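Local coordinates for protein aminoacyl-tRNA synthetase (Cryptosporidium parvum, PDB 5F9Z) that probably catalyses the ATP-dependent attachment of proline to its tRNA, binding halofuginone and an ATP analogue in its catalytic core, at residues Ile198-Asp201 with Pro206-Lys209; Gly229-Ile234 with Met283-Gly288; Arg236-Ala241 with Thr276-Gly281. All coordinates share one frame; numbering follows the deposited sequence.

In the fold
Contact 3 lies at the nucleotide; contacts 1 and 2 lie farther from it in the same catalytic core. Contacts 2 and 3 share helix 278-287 and use neighbouring antiparallel strands, 223-231 and 236-247, with Gly229 N 2.7 Å from Val238 O in a probable hydrogen bond; their centres are about 10 Å apart. Contact 1, about 11 Å from contact 3 between centres, touches it through Tyr199 OH, 2.6 Å from Ala240 O in a probable, though weak, hydrogen bond. Contacts 1 and 2, with centres about 13 Å apart, do not touch but reach adjacent strands, 208-211 and 223-231. The Tyr199 side chain is about 6 Å from the bound ATP analogue, that of Met285 about 11 Å.

Contact 1. Residues Ile198-Asp201 with Pro206-Lys209; sequences IYED and PVVK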
loop_
_atom_site.group_PDB
_atom_site.type_symbol
_atom_site.label_atom_id
_atom_site.label_comp_id
_atom_site.label_asym_id
_atom_site.label_seq_id
_atom_site.Cartn_x
_atom_site.Cartn_y
_atom_site.Cartn_z
ATOM N N ILE A 198 -4.452 3.730 6.562
ATOM C CA ILE A 198 -4.401 3.965 5.121
ATOM C C ILE A 198 -4.748 2.691 4.360
ATOM O O ILE A 198 -5.521 2.716 3.395
ATOM C CB ILE A 198 -3.016 4.509 4.717
ATOM C CG1 ILE A 198 -2.847 5.954 5.190
ATOM C CG2 ILE A 198 -2.818 4.414 3.211
ATOM C CD1 ILE A 198 -3.811 6.926 4.544
ATOM N N TYR A 199 -4.195 1.556 4.789
ATOM C CA TYR A 199 -4.442 0.307 4.076
ATOM C C TYR A 199 -5.849 -0.221 4.333
ATOM O O TYR A 199 -6.525 -0.675 3.403
ATOM C CB TYR A 199 -3.397 -0.735 4.470
ATOM C CG TYR A 199 -2.117 -0.644 3.673
ATOM C CD1 TYR A 199 -1.141 0.289 3.993
ATOM C CD2 TYR A 199 -1.884 -1.494 2.599
ATOM C CE1 TYR A 199 0.030 0.375 3.267
ATOM C CE2 TYR A 199 -0.717 -1.415 1.866
ATOM C CZ TYR A 199 0.237 -0.478 2.203
ATOM O OH TYR A 199 1.406 -0.400 1.480
ATOM N N GLU A 200 -6.313 -0.170 5.582
ATOM C CA GLU A 200 -7.583 -0.797 5.928
ATOM C C GLU A 200 -8.775 0.135 5.725
ATOM O O GLU A 200 -9.797 -0.277 5.169
ATOM C CB GLU A 200 -7.542 -1.305 7.373
ATOM C CG GLU A 200 -6.480 -2.367 7.616
ATOM C CD GLU A 200 -6.827 -3.296 8.761
ATOM O OE1 GLU A 200 -5.982 -4.145 9.118
ATOM O OE2 GLU A 200 -7.947 -3.184 9.303
ATOM N N ASP A 201 -8.671 1.389 6.171
ATOM C CA ASP A 201 -9.805 2.299 6.052
ATOM C C ASP A 201 -9.923 2.876 4.646
ATOM O O ASP A 201 -11.036 3.046 4.136
ATOM C CB ASP A 201 -9.691 3.426 7.080
ATOM C CG ASP A 201 -9.758 2.921 8.506
ATOM O OD1 ASP A 201 -10.534 1.979 8.769
ATOM O OD2 ASP A 201 -9.035 3.466 9.366
ATOM N N PRO A 206 -6.315 -5.518 4.356
ATOM C CA PRO A 206 -5.945 -5.895 5.724
ATOM C C PRO A 206 -4.437 -6.017 5.879
ATOM O O PRO A 206 -3.741 -6.529 4.999
ATOM C CB PRO A 206 -6.638 -7.248 5.916
ATOM C CG PRO A 206 -6.705 -7.819 4.540
ATOM C CD PRO A 206 -6.895 -6.645 3.607
ATOM N N VAL A 207 -3.936 -5.531 7.015
ATOM C CA VAL A 207 -2.523 -5.619 7.359
ATOM C C VAL A 207 -2.406 -6.030 8.820
ATOM O O VAL A 207 -3.342 -5.882 9.610
ATOM C CB VAL A 207 -1.764 -4.295 7.111
ATOM C CG1 VAL A 207 -1.731 -3.965 5.625
ATOM C CG2 VAL A 207 -2.398 -3.161 7.903
ATOM N N VAL A 208 -1.236 -6.553 9.173
ATOM C CA VAL A 208 -0.951 -7.018 10.526
ATOM C C VAL A 208 0.091 -6.091 11.136
ATOM O O VAL A 208 1.228 -6.019 10.655
ATOM C CB VAL A 208 -0.466 -8.475 10.536
ATOM C CG1 VAL A 208 -0.106 -8.905 11.950
ATOM C CG2 VAL A 208 -1.529 -9.391 9.952
ATOM N N LYS A 209 -0.298 -5.379 12.191
ATOM C CA LYS A 209 0.632 -4.524 12.911
ATOM C C LYS A 209 1.525 -5.365 13.812
ATOM O O LYS A 209 1.061 -6.291 14.483
ATOM C CB LYS A 209 -0.122 -3.483 13.739
ATOM C CG LYS A 209 -0.844 -2.440 12.903
ATOM C CD LYS A 209 -1.477 -1.355 13.757
ATOM C CE LYS A 209 -2.698 -1.869 14.496
ATOM N NZ LYS A 209 -3.519 -0.750 15.035
#
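Glu200 OE1 takes the backbone N-H of Val207 in an almost perfectly straight bond, 3.2 Å from OE1 to Val207 N with an angle of 178° at the hydrogen. The N-H comes in on the anti side of the carboxylate, 28° out of its plane, and the ammonium of Lys413 adds a long, weak ion pair to the same oxygen. That positive charge may offset the cost of another neighbour, since Val207 O, an acceptor too, is also 3.2 Å from Glu200 OE1. The glutamate gets there by setting CG beside its own backbone N, chi1 -62°, and running extended from there, which lays CG over Pro206 CA at 4.0 Å.

Val207 itself turns its two methyls to different partners. CG1 rests 3.8 Å from Tyr199 CB and almost as close to CG and CD2, meeting the ring obliquely, while CG2 lies against Glu200 OE1 at 3.9 Å. The tyrosine and valine side chains cross at about a right angle.

The contact closes the short link from the end of helix 181-202, which has a wider pi-type turn at 198-201, into strand 208-211 of the antiparallel sheet of the class II synthetase core. Tyr199 and Val207 both pack on Ile227 of strand 223-231, Pro206 lies against helix 393-417, and Ile198 faces helix 53-71.

Contact 2. Residues Gly229-Ile234 with Met283-Gly288; sequences GFIPEI and MIMTHG
Met285 meets Ile231 through CB and SD, and it is easiest to walk outward from the helix. Its CB touches the isoleucine first, 3.8 Å from Ile231 CD1 and 4.1 Å from Ile231 CG2. CG, set anti to the carbonyl carbon, chi1 -61°, bridges to the sulfur without a close approach of its own. The chain then runs extended, carrying the sulfur past the same residue: SD lies 4.0 Å from Ile231 CG1, with CD1 and CG2 of Ile231 at similar range. The terminal CE continues beyond the isoleucine. The two side chains cross at about a right angle, and CG1, CG2 and CD1 of Ile231 all lie close against the methionine. Phe26 and Tyr30 of helix 26-36 also pack on Met285.

Polar links are made beside this apolar crossing. A water donates to Thr286 OG1 at 2.8 Å and, weakly, to Phe230 O at 3.4 Å, bridging strand and helix, while Thr286 OG1 is also hydrogen-bonded to Val282 O within its own helix. Where the helix ends, Gly288 N still bonds to Ile284 O although Gly288 itself has already left helical phi/psi. Lys22 NZ donates to Met285 O and Gly288 O there; it also makes a long, weak ion pair with Glu233 OE2, in the turn after the strand.

This is helix-on-sheet packing in the class II synthetase core, in which the motif 3 helix, here 278-287, lies against the antiparallel sheet, here through strand 223-231.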
loop_
_atom_site.group_PDB
_atom_site.type_symbol
_atom_site.label_atom_id
_atom_site.label_comp_id
_atom_site.label_asym_id
_atom_site.label_seq_id
_atom_site.Cartn_x
_atom_site.Cartn_y
_atom_site.Cartn_z
ATOM N N GLY A 229 1.462 -7.065 4.816
ATOM C CA GLY A 229 0.412 -7.561 3.957
ATOM C C GLY A 229 0.729 -8.960 3.449
ATOM O O GLY A 229 1.781 -9.532 3.720
ATOM N N PHE A 230 -0.217 -9.509 2.690
ATOM C CA PHE A 230 -0.057 -10.858 2.168
ATOM C C PHE A 230 -0.891 -11.022 0.906
ATOM O O PHE A 230 -2.046 -10.590 0.855
ATOM C CB PHE A 230 -0.458 -11.908 3.210
ATOM C CG PHE A 230 -0.183 -13.321 2.784
ATOM C CD1 PHE A 230 1.114 -13.802 2.730
ATOM C CD2 PHE A 230 -1.221 -14.170 2.443
ATOM C CE1 PHE A 230 1.372 -15.102 2.340
ATOM C CE2 PHE A 230 -0.970 -15.473 2.054
ATOM C CZ PHE A 230 0.327 -15.939 2.003
ATOM N N ILE A 231 -0.294 -11.644 -0.105
ATOM C CA ILE A 231 -0.978 -11.947 -1.359
ATOM C C ILE A 231 -1.174 -13.456 -1.434
ATOM O O ILE A 231 -0.216 -14.189 -1.723
ATOM C CB ILE A 231 -0.192 -11.423 -2.571
ATOM C CG1 ILE A 231 0.205 -9.960 -2.361
ATOM C CG2 ILE A 231 -1.013 -11.576 -3.843
ATOM C CD1 ILE A 231 -0.970 -9.023 -2.191
ATOM N N PRO A 232 -2.383 -13.963 -1.179
ATOM C CA PRO A 232 -2.569 -15.424 -1.133
ATOM C C PRO A 232 -2.291 -16.124 -2.452
ATOM O O PRO A 232 -1.808 -17.263 -2.445
ATOM C CB PRO A 232 -4.041 -15.575 -0.718
ATOM C CG PRO A 232 -4.398 -14.273 -0.071
ATOM C CD PRO A 232 -3.605 -13.235 -0.801
ATOM N N GLU A 233 -2.573 -15.476 -3.586
ATOM C CA GLU A 233 -2.455 -16.145 -4.877
ATOM C C GLU A 233 -1.019 -16.526 -5.211
ATOM O O GLU A 233 -0.804 -17.391 -6.068
ATOM C CB GLU A 233 -3.034 -15.262 -5.985
ATOM C CG GLU A 233 -4.555 -15.132 -5.961
ATOM C CD GLU A 233 -5.057 -14.224 -4.853
ATOM O OE1 GLU A 233 -4.235 -13.499 -4.255
ATOM O OE2 GLU A 233 -6.275 -14.237 -4.579
ATOM N N ILE A 234 -0.033 -15.906 -4.565
ATOM C CA ILE A 234 1.362 -16.300 -4.704
ATOM C C ILE A 234 1.991 -16.688 -3.376
ATOM O O ILE A 234 3.172 -17.049 -3.346
ATOM C CB ILE A 234 2.200 -15.199 -5.386
ATOM C CG1 ILE A 234 2.140 -13.903 -4.578
ATOM C CG2 ILE A 234 1.727 -14.976 -6.811
ATOM C CD1 ILE A 234 2.955 -12.789 -5.178
ATOM N N MET A 283 -3.166 -3.191 -2.975
ATOM C CA MET A 283 -4.611 -3.015 -3.058
ATOM C C MET A 283 -5.172 -3.639 -4.331
ATOM O O MET A 283 -6.254 -4.236 -4.309
ATOM C CB MET A 283 -4.956 -1.526 -2.976
ATOM C CG MET A 283 -6.433 -1.197 -3.121
ATOM S SD MET A 283 -6.922 -0.915 -4.834
ATOM C CE MET A 283 -5.786 0.389 -5.296
ATOM N N ILE A 284 -4.450 -3.510 -5.447
ATOM C CA ILE A 284 -4.903 -4.100 -6.707
ATOM C C ILE A 284 -4.961 -5.617 -6.590
ATOM O O ILE A 284 -5.961 -6.249 -6.952
ATOM C CB ILE A 284 -3.986 -3.664 -7.863
ATOM C CG1 ILE A 284 -4.095 -2.158 -8.102
ATOM C CG2 ILE A 284 -4.324 -4.432 -9.132
ATOM C CD1 ILE A 284 -2.945 -1.594 -8.907
ATOM N N MET A 285 -3.885 -6.225 -6.084
ATOM C CA MET A 285 -3.834 -7.680 -5.975
ATOM C C MET A 285 -4.874 -8.209 -5.000
ATOM O O MET A 285 -5.359 -9.337 -5.159
ATOM C CB MET A 285 -2.435 -8.121 -5.544
ATOM C CG MET A 285 -1.331 -7.729 -6.509
ATOM S SD MET A 285 0.304 -8.164 -5.889
ATOM C CE MET A 285 1.319 -7.782 -7.313
ATOM N N THR A 286 -5.234 -7.416 -3.990
ATOM C CA THR A 286 -6.168 -7.883 -2.972
ATOM C C THR A 286 -7.584 -8.003 -3.526
ATOM O O THR A 286 -8.260 -9.015 -3.313
ATOM C CB THR A 286 -6.143 -6.938 -1.769
ATOM O OG1 THR A 286 -4.826 -6.908 -1.204
ATOM C CG2 THR A 286 -7.127 -7.398 -0.713
ATOM N N HIS A 287 -8.047 -6.983 -4.248
ATOM C CA HIS A 287 -9.452 -6.890 -4.626
ATOM C C HIS A 287 -9.738 -7.289 -6.067
ATOM O O HIS A 287 -10.865 -7.696 -6.365
ATOM C CB HIS A 287 -9.964 -5.463 -4.401
ATOM C CG HIS A 287 -9.755 -4.958 -3.008
ATOM N ND1 HIS A 287 -10.306 -5.571 -1.904
ATOM C CD2 HIS A 287 -9.059 -3.895 -2.539
ATOM C CE1 HIS A 287 -9.956 -4.910 -0.816
ATOM N NE2 HIS A 287 -9.200 -3.888 -1.173
ATOM N N GLY A 288 -8.759 -7.183 -6.964
ATOM C CA GLY A 288 -9.024 -7.443 -8.368
ATOM C C GLY A 288 -9.479 -8.869 -8.614
ATOM O O GLY A 288 -9.100 -9.801 -7.901
HETATM O O HOH W 1 -4.583 -8.338 1.161
#

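Contact 3. Residues Arg236-Ala241 with Thr276-Gly281; sequences RAVQAA and TTRAIG. With ANP (phosphoaminophosphonic acid-adenylate ester), chain D.
Strand Arg236-Ala241 runs extended past the turn at Thr276-Thr277 and the first turn of helix 278-287, where Ala279 N bonds to Thr276 O and Ile280 N to Thr277 O. The end of strand 265-276, this turn and the helix correspond to motif 3 of class II synthetases, with Arg278 probably its arginine. Thr276 OG1 caps the turn, accepting from Arg278 N at 3.1 Å, and a water donating to Ala240 O and accepting from Thr276 N joins the backbones.

Arg278 stretches its CG away from the backbone N, chi1 165°, then bends at chi3, -69°, sliding past Val238 with CD 3.5 Å from Val238 CG2. Its guanidinium is held from two sides of the rim: NE bonds to Ile164 O, while NH1, on the CD side, donates to Gln239 O at 3.0 Å, close to the guanidinium plane. Over one face, toward its rim, lies ribose C2' of the bound ATP analogue, 3.3 Å above the plane.

Gln239 O has a second donor, ribose O2', at a short 2.5 Å, to be read with caution at this resolution. Gln239 CG lies 3.4 Å from ribose O3'. Thr276 OG1 donates to adenine N3 at 2.8 Å.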
loop_
_atom_site.group_PDB
_atom_site.type_symbol
_atom_site.label_atom_id
_atom_site.label_comp_id
_atom_site.label_asym_id
_atom_site.label_seq_id
_atom_site.Cartn_x
_atom_site.Cartn_y
_atom_site.Cartn_z
ATOM N N ARG A 236 3.020 -14.999 -0.779
ATOM C CA ARG A 236 4.149 -14.179 -0.364
ATOM C C ARG A 236 3.645 -12.952 0.375
ATOM O O ARG A 236 2.755 -12.247 -0.113
ATOM C CB ARG A 236 5.009 -13.765 -1.563
ATOM C CG ARG A 236 5.648 -14.943 -2.273
ATOM C CD ARG A 236 6.910 -14.542 -3.014
ATOM N NE ARG A 236 8.026 -15.415 -2.666
ATOM C CZ ARG A 236 8.205 -16.634 -3.164
ATOM N NH1 ARG A 236 7.338 -17.132 -4.035
ATOM N NH2 ARG A 236 9.250 -17.360 -2.789
ATOM N N ALA A 237 4.211 -12.704 1.552
ATOM C CA ALA A 237 3.891 -11.500 2.292
ATOM C C ALA A 237 4.537 -10.289 1.626
ATOM O O ALA A 237 5.397 -10.406 0.750
ATOM C CB ALA A 237 4.354 -11.620 3.742
ATOM N N VAL A 238 4.109 -9.106 2.055
ATOM C CA VAL A 238 4.648 -7.864 1.515
ATOM C C VAL A 238 4.553 -6.780 2.580
ATOM O O VAL A 238 3.467 -6.485 3.091
ATOM C CB VAL A 238 3.921 -7.463 0.215
ATOM C CG1 VAL A 238 2.406 -7.493 0.400
ATOM C CG2 VAL A 238 4.385 -6.099 -0.254
ATOM N N GLN A 239 5.694 -6.200 2.943
ATOM C CA GLN A 239 5.723 -5.172 3.977
ATOM C C GLN A 239 4.998 -3.933 3.469
ATOM O O GLN A 239 5.442 -3.288 2.515
ATOM C CB GLN A 239 7.161 -4.850 4.369
ATOM C CG GLN A 239 7.270 -3.870 5.526
ATOM C CD GLN A 239 8.653 -3.849 6.144
ATOM O OE1 GLN A 239 9.506 -4.672 5.812
ATOM N NE2 GLN A 239 8.880 -2.909 7.051
ATOM N N ALA A 240 3.873 -3.607 4.107
ATOM C CA ALA A 240 3.013 -2.538 3.617
ATOM C C ALA A 240 3.592 -1.160 3.919
ATOM O O ALA A 240 3.491 -0.248 3.092
ATOM C CB ALA A 240 1.618 -2.684 4.225
ATOM N N ALA A 241 4.193 -0.995 5.093
ATOM C CA ALA A 241 4.830 0.255 5.486
ATOM C C ALA A 241 5.759 -0.047 6.654
ATOM O O ALA A 241 5.862 -1.191 7.105
ATOM C CB ALA A 241 3.795 1.325 5.843
ATOM N N THR A 276 5.058 3.903 0.335
ATOM C CA THR A 276 5.351 4.065 -1.083
ATOM C C THR A 276 4.127 3.718 -1.923
ATOM O O THR A 276 3.080 3.309 -1.410
ATOM C CB THR A 276 6.528 3.183 -1.501
ATOM O OG1 THR A 276 6.125 1.811 -1.445
ATOM C CG2 THR A 276 7.702 3.388 -0.569
ATOM N N THR A 277 4.283 3.871 -3.242
ATOM C CA THR A 277 3.276 3.461 -4.215
ATOM C C THR A 277 3.035 1.956 -4.222
ATOM O O THR A 277 2.149 1.498 -4.951
ATOM C CB THR A 277 3.681 3.925 -5.616
ATOM O OG1 THR A 277 5.084 3.706 -5.804
ATOM C CG2 THR A 277 3.371 5.400 -5.795
ATOM N N ARG A 278 3.806 1.184 -3.450
ATOM C CA ARG A 278 3.520 -0.239 -3.277
ATOM C C ARG A 278 2.106 -0.470 -2.757
ATOM O O ARG A 278 1.479 -1.483 -3.091
ATOM C CB ARG A 278 4.550 -0.856 -2.326
ATOM C CG ARG A 278 4.180 -2.222 -1.778
ATOM C CD ARG A 278 5.228 -2.721 -0.800
ATOM N NE ARG A 278 6.490 -3.041 -1.461
ATOM C CZ ARG A 278 7.488 -3.700 -0.882
ATOM N NH1 ARG A 278 7.371 -4.113 0.374
ATOM N NH2 ARG A 278 8.602 -3.950 -1.557
ATOM N N ALA A 279 1.588 0.461 -1.950
ATOM C CA ALA A 279 0.239 0.322 -1.409
ATOM C C ALA A 279 -0.789 0.138 -2.517
ATOM O O ALA A 279 -1.767 -0.601 -2.349
ATOM C CB ALA A 279 -0.110 1.542 -0.557
ATOM N N ILE A 280 -0.585 0.800 -3.656
ATOM C CA ILE A 280 -1.512 0.657 -4.774
ATOM C C ILE A 280 -1.482 -0.770 -5.305
ATOM O O ILE A 280 -2.530 -1.382 -5.548
ATOM C CB ILE A 280 -1.182 1.679 -5.876
ATOM C CG1 ILE A 280 -1.189 3.098 -5.301
ATOM C CG2 ILE A 280 -2.171 1.559 -7.027
ATOM C CD1 ILE A 280 -0.858 4.171 -6.316
ATOM N N GLY A 281 -0.282 -1.326 -5.479
ATOM C CA GLY A 281 -0.172 -2.682 -5.994
ATOM C C GLY A 281 -0.777 -3.715 -5.063
ATOM O O GLY A 281 -1.467 -4.636 -5.509
HETATM P PG ANP D . 13.133 -4.283 1.159
HETATM O O1G ANP D . 14.162 -5.254 1.641
HETATM O O2G ANP D . 11.907 -5.079 0.569
HETATM O O3G ANP D . 13.750 -3.373 0.022
HETATM P PB ANP D . 13.321 -1.816 2.499
HETATM O O1B ANP D . 14.147 -1.656 3.808
HETATM O O2B ANP D . 14.221 -1.629 1.321
HETATM N N3B ANP D . 12.605 -3.334 2.462
HETATM P PA ANP D . 12.344 0.674 3.134
HETATM O O1A ANP D . 13.609 1.319 2.725
HETATM O O2A ANP D . 12.200 0.473 4.645
HETATM O O3A ANP D . 12.180 -0.755 2.459
HETATM O "O5'" ANP D . 11.150 1.540 2.552
HETATM C "C5'" ANP D . 9.921 1.729 3.287
HETATM C "C4'" ANP D . 8.830 0.914 2.640
HETATM O "O4'" ANP D . 8.818 1.177 1.226
HETATM C "C3'" ANP D . 8.986 -0.597 2.758
HETATM O "O3'" ANP D . 8.409 -1.066 3.970
HETATM C "C2'" ANP D . 8.223 -1.110 1.533
HETATM O "O2'" ANP D . 6.842 -1.300 1.818
HETATM C "C1'" ANP D . 8.409 0.023 0.514
HETATM N N9 ANP D . 9.405 -0.249 -0.519
HETATM C C8 ANP D . 10.700 -0.659 -0.333
HETATM N N7 ANP D . 11.375 -0.817 -1.446
HETATM C C5 ANP D . 10.462 -0.480 -2.434
HETATM C C6 ANP D . 10.557 -0.440 -3.839
HETATM N N6 ANP D . 11.662 -0.754 -4.519
HETATM N N1 ANP D . 9.458 -0.060 -4.532
HETATM C C2 ANP D . 8.349 0.254 -3.856
HETATM N N3 ANP D . 8.143 0.253 -2.537
HETATM C C4 ANP D . 9.245 -0.126 -1.878
HETATM O O HOH W 2 5.063 1.191 1.676
#